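Local coordinates for protein N-alpha-acetyltransferase 30 (Saccharomyces cerevisiae, PDB 6YGA) that catalyses, as the catalytic subunit of the NatC complex, the transfer of an acetyl group from acetyl-CoA to the N-terminal methionine of proteins, at residues Y31-Y34 against V35-F39; V86-T89 against Y90-H93; D105-R109 against E110-E114. All coordinates share one frame; numbering follows the deposited sequence.

Contact 1 of 3, residues Y31-Y34 against V35-F39; sequences YSIY and VYRYF
Apolar contact begins where Tyr-31 leans over the first turn of helix 33-40. Its CB sits 3.6 Å from Val-35 CB, and Val-35 CG1 reaches Tyr-31 CG at 3.7 Å. With CG beside the backbone N (chi1 -59°), the Tyr-31 ring runs past this valine. Tyr-36 comes from another side and crosses Tyr-31 at about a right angle, its CE2 3.6 Å from Tyr-31 CB, while its hydroxyl bonds to Asp-24 of helix 13-26. Polar contact centres on Ser-32, the N-cap. Its OG accepts weak bonds from Tyr-34 N and from Val-35 N, each 3.4 Å away, and also bonds to Ser-54 OG of the neighbouring Naa35 subunit. Regular helix pairing then takes over: Arg-37 N donates to Ile-33 O at 2.9 Å and Tyr-38 N to Tyr-34 O at 3.0 Å. Side chains leaving this turn serve the assembly. Arg-37 NE forms a salt bridge to Asp-32 of the Naa38 subunit, and Tyr-34 OH bonds to Asn-36 O of that same subunit. Together these features make a serine-capped helix start, in the short second helix of the GNAT fold, set against both auxiliary subunits.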
ATOM      1  N   TYR A  31       2.731 -21.533   8.903  1.00 80.85           N
ATOM      2  CA  TYR A  31       1.632 -21.382   9.842  1.00 74.29           C
ATOM      3  C   TYR A  31       1.878 -22.248  11.072  1.00 74.61           C
ATOM      4  O   TYR A  31       2.465 -23.330  10.982  1.00 78.86           O
ATOM      5  CB  TYR A  31       0.296 -21.771   9.199  1.00 70.94           C
ATOM      6  CG  TYR A  31      -0.060 -20.958   7.976  1.00 67.53           C
ATOM      7  CD1 TYR A  31       0.352 -19.638   7.853  1.00 68.22           C
ATOM      8  CD2 TYR A  31      -0.804 -21.512   6.941  1.00 64.47           C
ATOM      9  CE1 TYR A  31       0.033 -18.891   6.738  1.00 65.92           C
ATOM     10  CE2 TYR A  31      -1.131 -20.771   5.820  1.00 61.33           C
ATOM     11  CZ  TYR A  31      -0.707 -19.462   5.725  1.00 62.60           C
ATOM     12  OH  TYR A  31      -1.023 -18.714   4.616  1.00 63.12           O
ATOM     13  N   SER A  32       1.429 -21.759  12.224  1.00 71.37           N
ATOM     14  CA  SER A  32       1.513 -22.553  13.436  1.00 71.30           C
ATOM     15  C   SER A  32       0.413 -23.612  13.444  1.00 67.38           C
ATOM     16  O   SER A  32      -0.487 -23.618  12.602  1.00 63.98           O
ATOM     17  CB  SER A  32       1.408 -21.665  14.677  1.00 73.57           C
ATOM     18  OG  SER A  32       0.089 -21.177  14.853  1.00 72.41           O
ATOM     19  N   ILE A  33       0.500 -24.523  14.415  1.00 67.74           N
ATOM     20  CA  ILE A  33      -0.532 -25.547  14.567  1.00 64.60           C
ATOM     21  C   ILE A  33      -1.892 -24.900  14.799  1.00 62.10           C
ATOM     22  O   ILE A  33      -2.920 -25.384  14.310  1.00 60.80           O
ATOM     23  CB  ILE A  33      -0.158 -26.516  15.707  1.00 68.95           C
ATOM     24  CG1 ILE A  33       1.002 -27.424  15.282  1.00 72.81           C
ATOM     25  CG2 ILE A  33      -1.357 -27.360  16.132  1.00 67.52           C
ATOM     26  CD1 ILE A  33       1.408 -28.443  16.337  1.00 76.82           C
ATOM     27  N   TYR A  34      -1.919 -23.786  15.530  1.00 61.61           N
ATOM     28  CA  TYR A  34      -3.185 -23.141  15.847  1.00 59.98           C
ATOM     29  C   TYR A  34      -3.739 -22.311  14.696  1.00 57.86           C
ATOM     30  O   TYR A  34      -4.915 -21.935  14.736  1.00 58.43           O
ATOM     31  CB  TYR A  34      -3.035 -22.295  17.108  1.00 59.08           C
ATOM     32  CG  TYR A  34      -3.257 -23.118  18.349  1.00 61.54           C
ATOM     33  CD1 TYR A  34      -4.531 -23.273  18.879  1.00 59.87           C
ATOM     34  CD2 TYR A  34      -2.203 -23.778  18.966  1.00 66.66           C
ATOM     35  CE1 TYR A  34      -4.747 -24.039  20.005  1.00 66.40           C
ATOM     36  CE2 TYR A  34      -2.407 -24.547  20.093  1.00 70.39           C
ATOM     37  CZ  TYR A  34      -3.681 -24.674  20.608  1.00 70.77           C
ATOM     38  OH  TYR A  34      -3.881 -25.442  21.732  1.00 75.43           O
ATOM     39  N   VAL A  35      -2.938 -22.030  13.669  1.00 57.93           N
ATOM     40  CA  VAL A  35      -3.507 -21.528  12.422  1.00 55.96           C
ATOM     41  C   VAL A  35      -4.352 -22.613  11.767  1.00 56.07           C
ATOM     42  O   VAL A  35      -5.480 -22.369  11.326  1.00 55.27           O
ATOM     43  CB  VAL A  35      -2.397 -21.035  11.478  1.00 53.97           C
ATOM     44  CG1 VAL A  35      -3.002 -20.491  10.192  1.00 53.14           C
ATOM     45  CG2 VAL A  35      -1.545 -19.978  12.155  1.00 54.39           C
ATOM     46  N   TYR A  36      -3.821 -23.838  11.721  1.00 58.61           N
ATOM     47  CA  TYR A  36      -4.566 -24.952  11.142  1.00 58.89           C
ATOM     48  C   TYR A  36      -5.754 -25.332  12.011  1.00 63.28           C
ATOM     49  O   TYR A  36      -6.798 -25.749  11.499  1.00 65.31           O
ATOM     50  CB  TYR A  36      -3.644 -26.155  10.947  1.00 55.63           C
ATOM     51  CG  TYR A  36      -2.571 -25.939   9.908  1.00 53.57           C
ATOM     52  CD1 TYR A  36      -2.843 -26.107   8.557  1.00 49.42           C
ATOM     53  CD2 TYR A  36      -1.286 -25.567  10.277  1.00 56.24           C
ATOM     54  CE1 TYR A  36      -1.866 -25.910   7.601  1.00 51.34           C
ATOM     55  CE2 TYR A  36      -0.301 -25.366   9.327  1.00 58.14           C
ATOM     56  CZ  TYR A  36      -0.597 -25.539   7.991  1.00 56.57           C
ATOM     57  OH  TYR A  36       0.376 -25.343   7.038  1.00 59.56           O
ATOM     58  N   ARG A  37      -5.615 -25.193  13.329  1.00 65.32           N
ATOM     59  CA  ARG A  37      -6.704 -25.560  14.223  1.00 68.21           C
ATOM     60  C   ARG A  37      -7.829 -24.533  14.180  1.00 65.95           C
ATOM     61  O   ARG A  37      -8.989 -24.875  14.428  1.00 65.70           O
ATOM     62  CB  ARG A  37      -6.168 -25.727  15.641  1.00 74.54           C
ATOM     63  CG  ARG A  37      -6.939 -26.726  16.460  1.00 81.36           C
ATOM     64  CD  ARG A  37      -6.026 -27.557  17.339  1.00 89.81           C
ATOM     65  NE  ARG A  37      -5.343 -28.615  16.598  1.00 93.86           N
ATOM     66  CZ  ARG A  37      -5.866 -29.811  16.354  1.00 96.59           C
ATOM     67  NH1 ARG A  37      -7.088 -30.103  16.781  1.00 98.09           N
ATOM     68  NH2 ARG A  37      -5.171 -30.718  15.681  1.00 97.47           N
ATOM     69  N   TYR A  38      -7.505 -23.276  13.864  1.00 64.27           N
ATOM     70  CA  TYR A  38      -8.538 -22.261  13.693  1.00 61.98           C
ATOM     71  C   TYR A  38      -9.439 -22.588  12.510  1.00 57.77           C
ATOM     72  O   TYR A  38     -10.659 -22.395  12.573  1.00 57.09           O
ATOM     73  CB  TYR A  38      -7.888 -20.887  13.516  1.00 62.49           C
ATOM     74  CG  TYR A  38      -8.760 -19.853  12.835  1.00 63.43           C
ATOM     75  CD1 TYR A  38      -9.775 -19.207  13.527  1.00 65.52           C
ATOM     76  CD2 TYR A  38      -8.553 -19.512  11.504  1.00 64.21           C
ATOM     77  CE1 TYR A  38     -10.567 -18.256  12.910  1.00 67.26           C
ATOM     78  CE2 TYR A  38      -9.339 -18.565  10.878  1.00 66.88           C
ATOM     79  CZ  TYR A  38     -10.343 -17.940  11.585  1.00 69.96           C
ATOM     80  OH  TYR A  38     -11.125 -16.996  10.962  1.00 73.90           O
ATOM     81  N   PHE A  39      -8.856 -23.093  11.421  1.00 54.02           N
ATOM     82  CA  PHE A  39      -9.641 -23.462  10.249  1.00 51.15           C
ATOM     83  C   PHE A  39     -10.347 -24.801  10.442  1.00 53.65           C
ATOM     84  O   PHE A  39     -11.570 -24.893  10.301  1.00 54.17           O
ATOM     85  CB  PHE A  39      -8.743 -23.520   9.010  1.00 48.38           C
ATOM     86  CG  PHE A  39      -8.517 -22.187   8.348  1.00 45.28           C
ATOM     87  CD1 PHE A  39      -9.452 -21.672   7.465  1.00 42.64           C
ATOM     88  CD2 PHE A  39      -7.357 -21.461   8.585  1.00 44.55           C
ATOM     89  CE1 PHE A  39      -9.247 -20.453   6.845  1.00 40.76           C
ATOM     90  CE2 PHE A  39      -7.146 -20.239   7.967  1.00 43.08           C
ATOM     91  CZ  PHE A  39      -8.095 -19.735   7.096  1.00 41.90           C
TER

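Contact 2 of 3, residues V86-T89 against Y90-H93; sequences VEST and YRGH
Val-86 and Arg-91 meet in the turn that carries the chain from strand 76-86 toward helix 95-109, where the Arg/Gln-x-x-Gly-x-Gly/Ala signature of GNAT enzymes begins, with Arg-91 at its first position. In relatives the backbone amides of this signature bind the pyrophosphate of acetyl-CoA. Tyr-90 N donates to Glu-87 O at 3.0 Å, closing the 3-10 turn at 88-90. Arg-91 then runs back across the turn. Its CG passes 3.2 Å from Glu-87 O, and the chain, bent at chi2 (-149°), brings NE to Val-86 O for a weak bond of 3.1 Å. One face of the guanidinium lies over Ser-88 CA, which stands 3.6 Å above its plane. Tyr-90 leaves on another course: its CD1 is 3.3 Å from Thr-89 OG1, the two side chains crossing obliquely, and its hydroxyl bonds to Asp-52. Toward the helix, Val-86 packs on Ala-96, and its CG1 lies 4.3 Å from Tyr-90 CB. The bonds to Glu-87 O and Val-86 O imply a turn tied mainly by main-chain carbonyls, in which the positive charge of Arg-91 is probably partly offset by the carbonyl dipole of Val-86 and by a long, weak ion pair to Asp-26.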
ATOM      1  N   VAL A  86      -0.816 -28.228  -3.803  1.00 54.43           N
ATOM      2  CA  VAL A  86      -0.790 -29.451  -4.598  1.00 56.50           C
ATOM      3  C   VAL A  86       0.652 -29.930  -4.654  1.00 60.13           C
ATOM      4  O   VAL A  86       1.564 -29.130  -4.890  1.00 60.83           O
ATOM      5  CB  VAL A  86      -1.348 -29.232  -6.019  1.00 55.87           C
ATOM      6  CG1 VAL A  86      -1.019 -30.419  -6.917  1.00 55.68           C
ATOM      7  CG2 VAL A  86      -2.852 -29.001  -5.972  1.00 53.07           C
ATOM      8  N   GLU A  87       0.859 -31.225  -4.422  1.00 63.82           N
ATOM      9  CA  GLU A  87       2.205 -31.780  -4.386  1.00 66.86           C
ATOM     10  C   GLU A  87       2.907 -31.583  -5.725  1.00 69.40           C
ATOM     11  O   GLU A  87       2.287 -31.620  -6.791  1.00 71.27           O
ATOM     12  CB  GLU A  87       2.150 -33.262  -4.022  1.00 72.69           C
ATOM     13  CG  GLU A  87       3.461 -33.825  -3.514  1.00 82.38           C
ATOM     14  CD  GLU A  87       3.268 -35.085  -2.697  1.00 89.60           C
ATOM     15  OE1 GLU A  87       2.151 -35.286  -2.178  1.00 89.28           O
ATOM     16  OE2 GLU A  87       4.230 -35.873  -2.575  1.00 95.75           O
ATOM     17  N   SER A  88       4.225 -31.376  -5.659  1.00 71.91           N
ATOM     18  CA  SER A  88       4.984 -30.986  -6.845  1.00 73.75           C
ATOM     19  C   SER A  88       4.894 -32.036  -7.947  1.00 74.57           C
ATOM     20  O   SER A  88       4.834 -31.696  -9.135  1.00 75.07           O
ATOM     21  CB  SER A  88       6.443 -30.732  -6.464  1.00 75.94           C
ATOM     22  OG  SER A  88       7.184 -30.232  -7.563  1.00 77.38           O
ATOM     23  N   THR A  89       4.881 -33.318  -7.578  1.00 75.10           N
ATOM     24  CA  THR A  89       4.825 -34.378  -8.579  1.00 78.78           C
ATOM     25  C   THR A  89       3.472 -34.451  -9.276  1.00 77.30           C
ATOM     26  O   THR A  89       3.395 -34.977 -10.392  1.00 78.85           O
ATOM     27  CB  THR A  89       5.147 -35.730  -7.938  1.00 81.86           C
ATOM     28  OG1 THR A  89       4.403 -35.872  -6.722  1.00 82.53           O
ATOM     29  CG2 THR A  89       6.630 -35.837  -7.635  1.00 84.03           C
ATOM     30  N   TYR A  90       2.415 -33.932  -8.655  1.00 74.01           N
ATOM     31  CA  TYR A  90       1.063 -34.043  -9.184  1.00 71.65           C
ATOM     32  C   TYR A  90       0.571 -32.761  -9.845  1.00 71.85           C
ATOM     33  O   TYR A  90      -0.615 -32.664 -10.173  1.00 71.14           O
ATOM     34  CB  TYR A  90       0.100 -34.457  -8.070  1.00 65.80           C
ATOM     35  CG  TYR A  90       0.201 -35.918  -7.697  1.00 65.24           C
ATOM     36  CD1 TYR A  90       1.182 -36.367  -6.823  1.00 65.81           C
ATOM     37  CD2 TYR A  90      -0.682 -36.848  -8.227  1.00 65.68           C
ATOM     38  CE1 TYR A  90       1.280 -37.707  -6.486  1.00 67.29           C
ATOM     39  CE2 TYR A  90      -0.595 -38.187  -7.895  1.00 68.60           C
ATOM     40  CZ  TYR A  90       0.386 -38.612  -7.025  1.00 69.07           C
ATOM     41  OH  TYR A  90       0.474 -39.943  -6.691  1.00 71.78           O
ATOM     42  N   ARG A  91       1.446 -31.783 -10.054  1.00 73.92           N
ATOM     43  CA  ARG A  91       1.026 -30.542 -10.686  1.00 73.10           C
ATOM     44  C   ARG A  91       0.831 -30.741 -12.186  1.00 73.33           C
ATOM     45  O   ARG A  91       1.456 -31.603 -12.811  1.00 73.87           O
ATOM     46  CB  ARG A  91       2.050 -29.438 -10.425  1.00 74.89           C
ATOM     47  CG  ARG A  91       2.339 -29.219  -8.950  1.00 75.30           C
ATOM     48  CD  ARG A  91       2.691 -27.772  -8.654  1.00 76.68           C
ATOM     49  NE  ARG A  91       2.850 -27.535  -7.221  1.00 78.12           N
ATOM     50  CZ  ARG A  91       4.021 -27.371  -6.614  1.00 81.91           C
ATOM     51  NH1 ARG A  91       5.147 -27.407  -7.315  1.00 85.60           N
ATOM     52  NH2 ARG A  91       4.068 -27.163  -5.305  1.00 81.53           N
ATOM     53  N   GLY A  92      -0.059 -29.937 -12.759  1.00 71.31           N
ATOM     54  CA  GLY A  92      -0.339 -29.998 -14.178  1.00 72.66           C
ATOM     55  C   GLY A  92      -1.432 -30.960 -14.584  1.00 72.43           C
ATOM     56  O   GLY A  92      -1.556 -31.258 -15.778  1.00 75.33           O
ATOM     57  N   HIS A  93      -2.228 -31.455 -13.635  1.00 69.46           N
ATOM     58  CA  HIS A  93      -3.305 -32.393 -13.931  1.00 68.66           C
ATOM     59  C   HIS A  93      -4.671 -31.841 -13.539  1.00 66.20           C
ATOM     60  O   HIS A  93      -5.627 -32.609 -13.393  1.00 66.39           O
ATOM     61  CB  HIS A  93      -3.053 -33.734 -13.238  1.00 68.98           C
ATOM     62  CG  HIS A  93      -1.797 -34.421 -13.684  1.00 71.22           C
ATOM     63  ND1 HIS A  93      -1.557 -34.756 -14.999  1.00 73.74           N
ATOM     64  CD2 HIS A  93      -0.717 -34.846 -12.985  1.00 72.40           C
ATOM     65  CE1 HIS A  93      -0.381 -35.351 -15.093  1.00 76.74           C
ATOM     66  NE2 HIS A  93       0.149 -35.419 -13.886  1.00 75.74           N
TER

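Contact 3 of 3, residues D105-R109 against E110-E114; sequences DKMQR and EHCDE
Arg-109 O lies over one face of the His-111 imidazole, offset toward the rim and nearest to CE1, at 3.6 Å. The Arg-109 guanidinium has Lys-106 CA over one face, while the Asp-105 carboxylate is at its edge. There NE donates to Asp-105 OD1 over 2.6 Å, only 2° out of the guanidinium plane, and NH2 adds a weaker bond to this oxygen. The bend of Arg-109 at chi3 (-79°) turns the group back along the helix to its partner. A Schellman motif ends helix 95-109 here: His-111, with positive phi, takes the C-prime position, Cys-112 N reaches Met-107 O at 2.9 Å, and His-111 N reaches Gln-108 O at 2.8 Å. One residue earlier Lys-106 O accepts from Glu-110 N. Lys-106 and Glu-110 also pair by their charged ends, NZ meeting OE2 at 3.2 Å on the anti side of the carboxylate and somewhat out of its plane. On the buried side, Cys-112 SG packs 3.8 Å from the CB of selenomethionine Met-107. Met-107 reaches Cys-67 and Ile-81 of the sheet, while Cys-112 rests on Met-69; after Cys-112 the chain enters strand 114-120.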
ATOM      1  N   ASP A 105     -18.365 -25.272  -4.446  1.00 46.76           N
ATOM      2  CA  ASP A 105     -19.656 -25.951  -4.500  1.00 46.42           C
ATOM      3  C   ASP A 105     -20.198 -26.209  -3.099  1.00 46.76           C
ATOM      4  O   ASP A 105     -21.401 -26.061  -2.855  1.00 47.80           O
ATOM      5  CB  ASP A 105     -19.521 -27.255  -5.289  1.00 48.20           C
ATOM      6  CG  ASP A 105     -20.844 -27.976  -5.468  1.00 54.95           C
ATOM      7  OD1 ASP A 105     -21.317 -28.608  -4.501  1.00 57.28           O
ATOM      8  OD2 ASP A 105     -21.416 -27.907  -6.578  1.00 59.40           O
ATOM      9  N   LYS A 106     -19.321 -26.579  -2.162  1.00 44.42           N
ATOM     10  CA  LYS A 106     -19.746 -26.795  -0.783  1.00 45.27           C
ATOM     11  C   LYS A 106     -20.201 -25.492  -0.139  1.00 47.26           C
ATOM     12  O   LYS A 106     -21.236 -25.447   0.537  1.00 49.10           O
ATOM     13  CB  LYS A 106     -18.605 -27.426   0.017  1.00 45.66           C
ATOM     14  CG  LYS A 106     -18.876 -27.572   1.510  1.00 46.89           C
ATOM     15  CD  LYS A 106     -20.081 -28.462   1.775  1.00 50.47           C
ATOM     16  CE  LYS A 106     -20.299 -28.672   3.269  1.00 53.09           C
ATOM     17  NZ  LYS A 106     -21.509 -29.495   3.538  1.00 55.85           N
HETATM   18  N   MSE A 107     -19.440 -24.420  -0.339  1.00 48.24           N
HETATM   19  CA  MSE A 107     -19.755 -23.131   0.265  1.00 49.62           C
HETATM   20  C   MSE A 107     -21.017 -22.523  -0.352  1.00 51.45           C
HETATM   21  O   MSE A 107     -21.793 -21.871   0.345  1.00 53.37           O
HETATM   22  CB  MSE A 107     -18.560 -22.176   0.140  1.00 47.59           C
HETATM   23  CG  MSE A 107     -17.352 -22.616   0.972  1.00 47.06           C
HETATM   24 SE   MSE A 107     -15.907 -21.306   1.085  0.78 49.33          SE
HETATM   25  CE  MSE A 107     -14.985 -21.688  -0.590  1.00 46.39           C
ATOM     26  N   GLN A 108     -21.236 -22.755  -1.649  1.00 49.55           N
ATOM     27  CA  GLN A 108     -22.487 -22.314  -2.263  1.00 49.36           C
ATOM     28  C   GLN A 108     -23.677 -23.065  -1.681  1.00 50.12           C
ATOM     29  O   GLN A 108     -24.720 -22.464  -1.395  1.00 49.76           O
ATOM     30  CB  GLN A 108     -22.433 -22.496  -3.779  1.00 47.65           C
ATOM     31  CG  GLN A 108     -23.721 -22.099  -4.478  1.00 49.74           C
ATOM     32  CD  GLN A 108     -23.575 -22.046  -5.982  1.00 53.08           C
ATOM     33  OE1 GLN A 108     -23.092 -22.991  -6.605  1.00 56.03           O
ATOM     34  NE2 GLN A 108     -23.982 -20.931  -6.574  1.00 51.89           N
ATOM     35  N   ARG A 109     -23.540 -24.381  -1.496  1.00 49.75           N
ATOM     36  CA  ARG A 109     -24.601 -25.152  -0.862  1.00 52.34           C
ATOM     37  C   ARG A 109     -24.784 -24.759   0.595  1.00 52.04           C
ATOM     38  O   ARG A 109     -25.860 -24.986   1.157  1.00 56.60           O
ATOM     39  CB  ARG A 109     -24.318 -26.654  -0.985  1.00 57.77           C
ATOM     40  CG  ARG A 109     -24.589 -27.216  -2.378  1.00 65.19           C
ATOM     41  CD  ARG A 109     -24.381 -28.729  -2.465  1.00 71.19           C
ATOM     42  NE  ARG A 109     -22.971 -29.094  -2.583  1.00 73.23           N
ATOM     43  CZ  ARG A 109     -22.274 -29.723  -1.641  1.00 74.02           C
ATOM     44  NH1 ARG A 109     -22.857 -30.073  -0.503  1.00 75.75           N
ATOM     45  NH2 ARG A 109     -20.996 -30.009  -1.843  1.00 73.45           N
ATOM     46  N   GLU A 110     -23.766 -24.165   1.215  1.00 48.04           N
ATOM     47  CA  GLU A 110     -23.901 -23.582   2.540  1.00 50.13           C
ATOM     48  C   GLU A 110     -24.380 -22.136   2.494  1.00 48.61           C
ATOM     49  O   GLU A 110     -24.311 -21.443   3.514  1.00 46.31           O
ATOM     50  CB  GLU A 110     -22.577 -23.681   3.303  1.00 53.40           C
ATOM     51  CG  GLU A 110     -22.174 -25.115   3.636  1.00 59.04           C
ATOM     52  CD  GLU A 110     -23.236 -25.854   4.439  1.00 66.16           C
ATOM     53  OE1 GLU A 110     -23.859 -25.228   5.321  1.00 68.67           O
ATOM     54  OE2 GLU A 110     -23.450 -27.061   4.187  1.00 69.14           O
ATOM     55  N   HIS A 111     -24.849 -21.669   1.336  1.00 49.35           N
ATOM     56  CA  HIS A 111     -25.520 -20.382   1.197  1.00 53.67           C
ATOM     57  C   HIS A 111     -24.558 -19.201   1.318  1.00 51.85           C
ATOM     58  O   HIS A 111     -24.963 -18.104   1.718  1.00 54.26           O
ATOM     59  CB  HIS A 111     -26.664 -20.249   2.207  1.00 59.30           C
ATOM     60  CG  HIS A 111     -27.623 -21.400   2.187  1.00 66.53           C
ATOM     61  ND1 HIS A 111     -27.605 -22.411   3.126  1.00 68.48           N
ATOM     62  CD2 HIS A 111     -28.639 -21.692   1.341  1.00 70.00           C
ATOM     63  CE1 HIS A 111     -28.569 -23.274   2.858  1.00 71.19           C
ATOM     64  NE2 HIS A 111     -29.211 -22.862   1.781  1.00 71.65           N
ATOM     65  N   CYS A 112     -23.280 -19.413   1.004  1.00 47.69           N
ATOM     66  CA  CYS A 112     -22.355 -18.293   0.885  1.00 47.16           C
ATOM     67  C   CYS A 112     -22.814 -17.373  -0.237  1.00 47.43           C
ATOM     68  O   CYS A 112     -23.245 -17.828  -1.299  1.00 45.19           O
ATOM     69  CB  CYS A 112     -20.932 -18.789   0.612  1.00 47.21           C
ATOM     70  SG  CYS A 112     -20.007 -19.288   2.087  1.00 52.34           S
ATOM     71  N   ASP A 113     -22.759 -16.070   0.020  1.00 45.98           N
ATOM     72  CA  ASP A 113     -23.109 -15.086  -0.992  1.00 46.22           C
ATOM     73  C   ASP A 113     -21.938 -14.737  -1.896  1.00 44.95           C
ATOM     74  O   ASP A 113     -22.156 -14.223  -2.997  1.00 43.88           O
ATOM     75  CB  ASP A 113     -23.638 -13.813  -0.327  1.00 46.42           C
ATOM     76  CG  ASP A 113     -24.918 -14.051   0.448  1.00 47.41           C
ATOM     77  OD1 ASP A 113     -25.899 -14.529  -0.158  1.00 47.87           O
ATOM     78  OD2 ASP A 113     -24.945 -13.768   1.664  1.00 47.58           O
ATOM     79  N   GLU A 114     -20.711 -15.014  -1.461  1.00 44.04           N
ATOM     80  CA  GLU A 114     -19.525 -14.660  -2.225  1.00 43.93           C
ATOM     81  C   GLU A 114     -18.343 -15.452  -1.690  1.00 44.96           C
ATOM     82  O   GLU A 114     -18.348 -15.921  -0.548  1.00 44.41           O
ATOM     83  CB  GLU A 114     -19.245 -13.156  -2.151  1.00 44.61           C
ATOM     84  CG  GLU A 114     -18.949 -12.666  -0.746  1.00 50.05           C
ATOM     85  CD  GLU A 114     -19.217 -11.186  -0.572  1.00 56.34           C
ATOM     86  OE1 GLU A 114     -20.030 -10.634  -1.341  1.00 57.92           O
ATOM     87  OE2 GLU A 114     -18.615 -10.574   0.337  1.00 59.55           O
TER

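Contact 1 is buried in the assembly, contact 2 lies at the surface and contact 3 is partly buried. Contacts 2 and 3 sit at the two ends of helix 95-109, one leading in from strand 76-86 and the other leading out to strand 114-120, on opposite sides of the chain's centre with their own centres about 27 Å apart. Contact 1 belongs to a different helix, 33-40, and none of the three touches another. Aromatic packing and links to both partner subunits mark contact 1; arginine against main-chain carbonyls marks contact 2, which no other subunit touches; contact 3 relies on one salt bridge within the helix, one from it to the residue just past its end, and a backbone-bonded terminus.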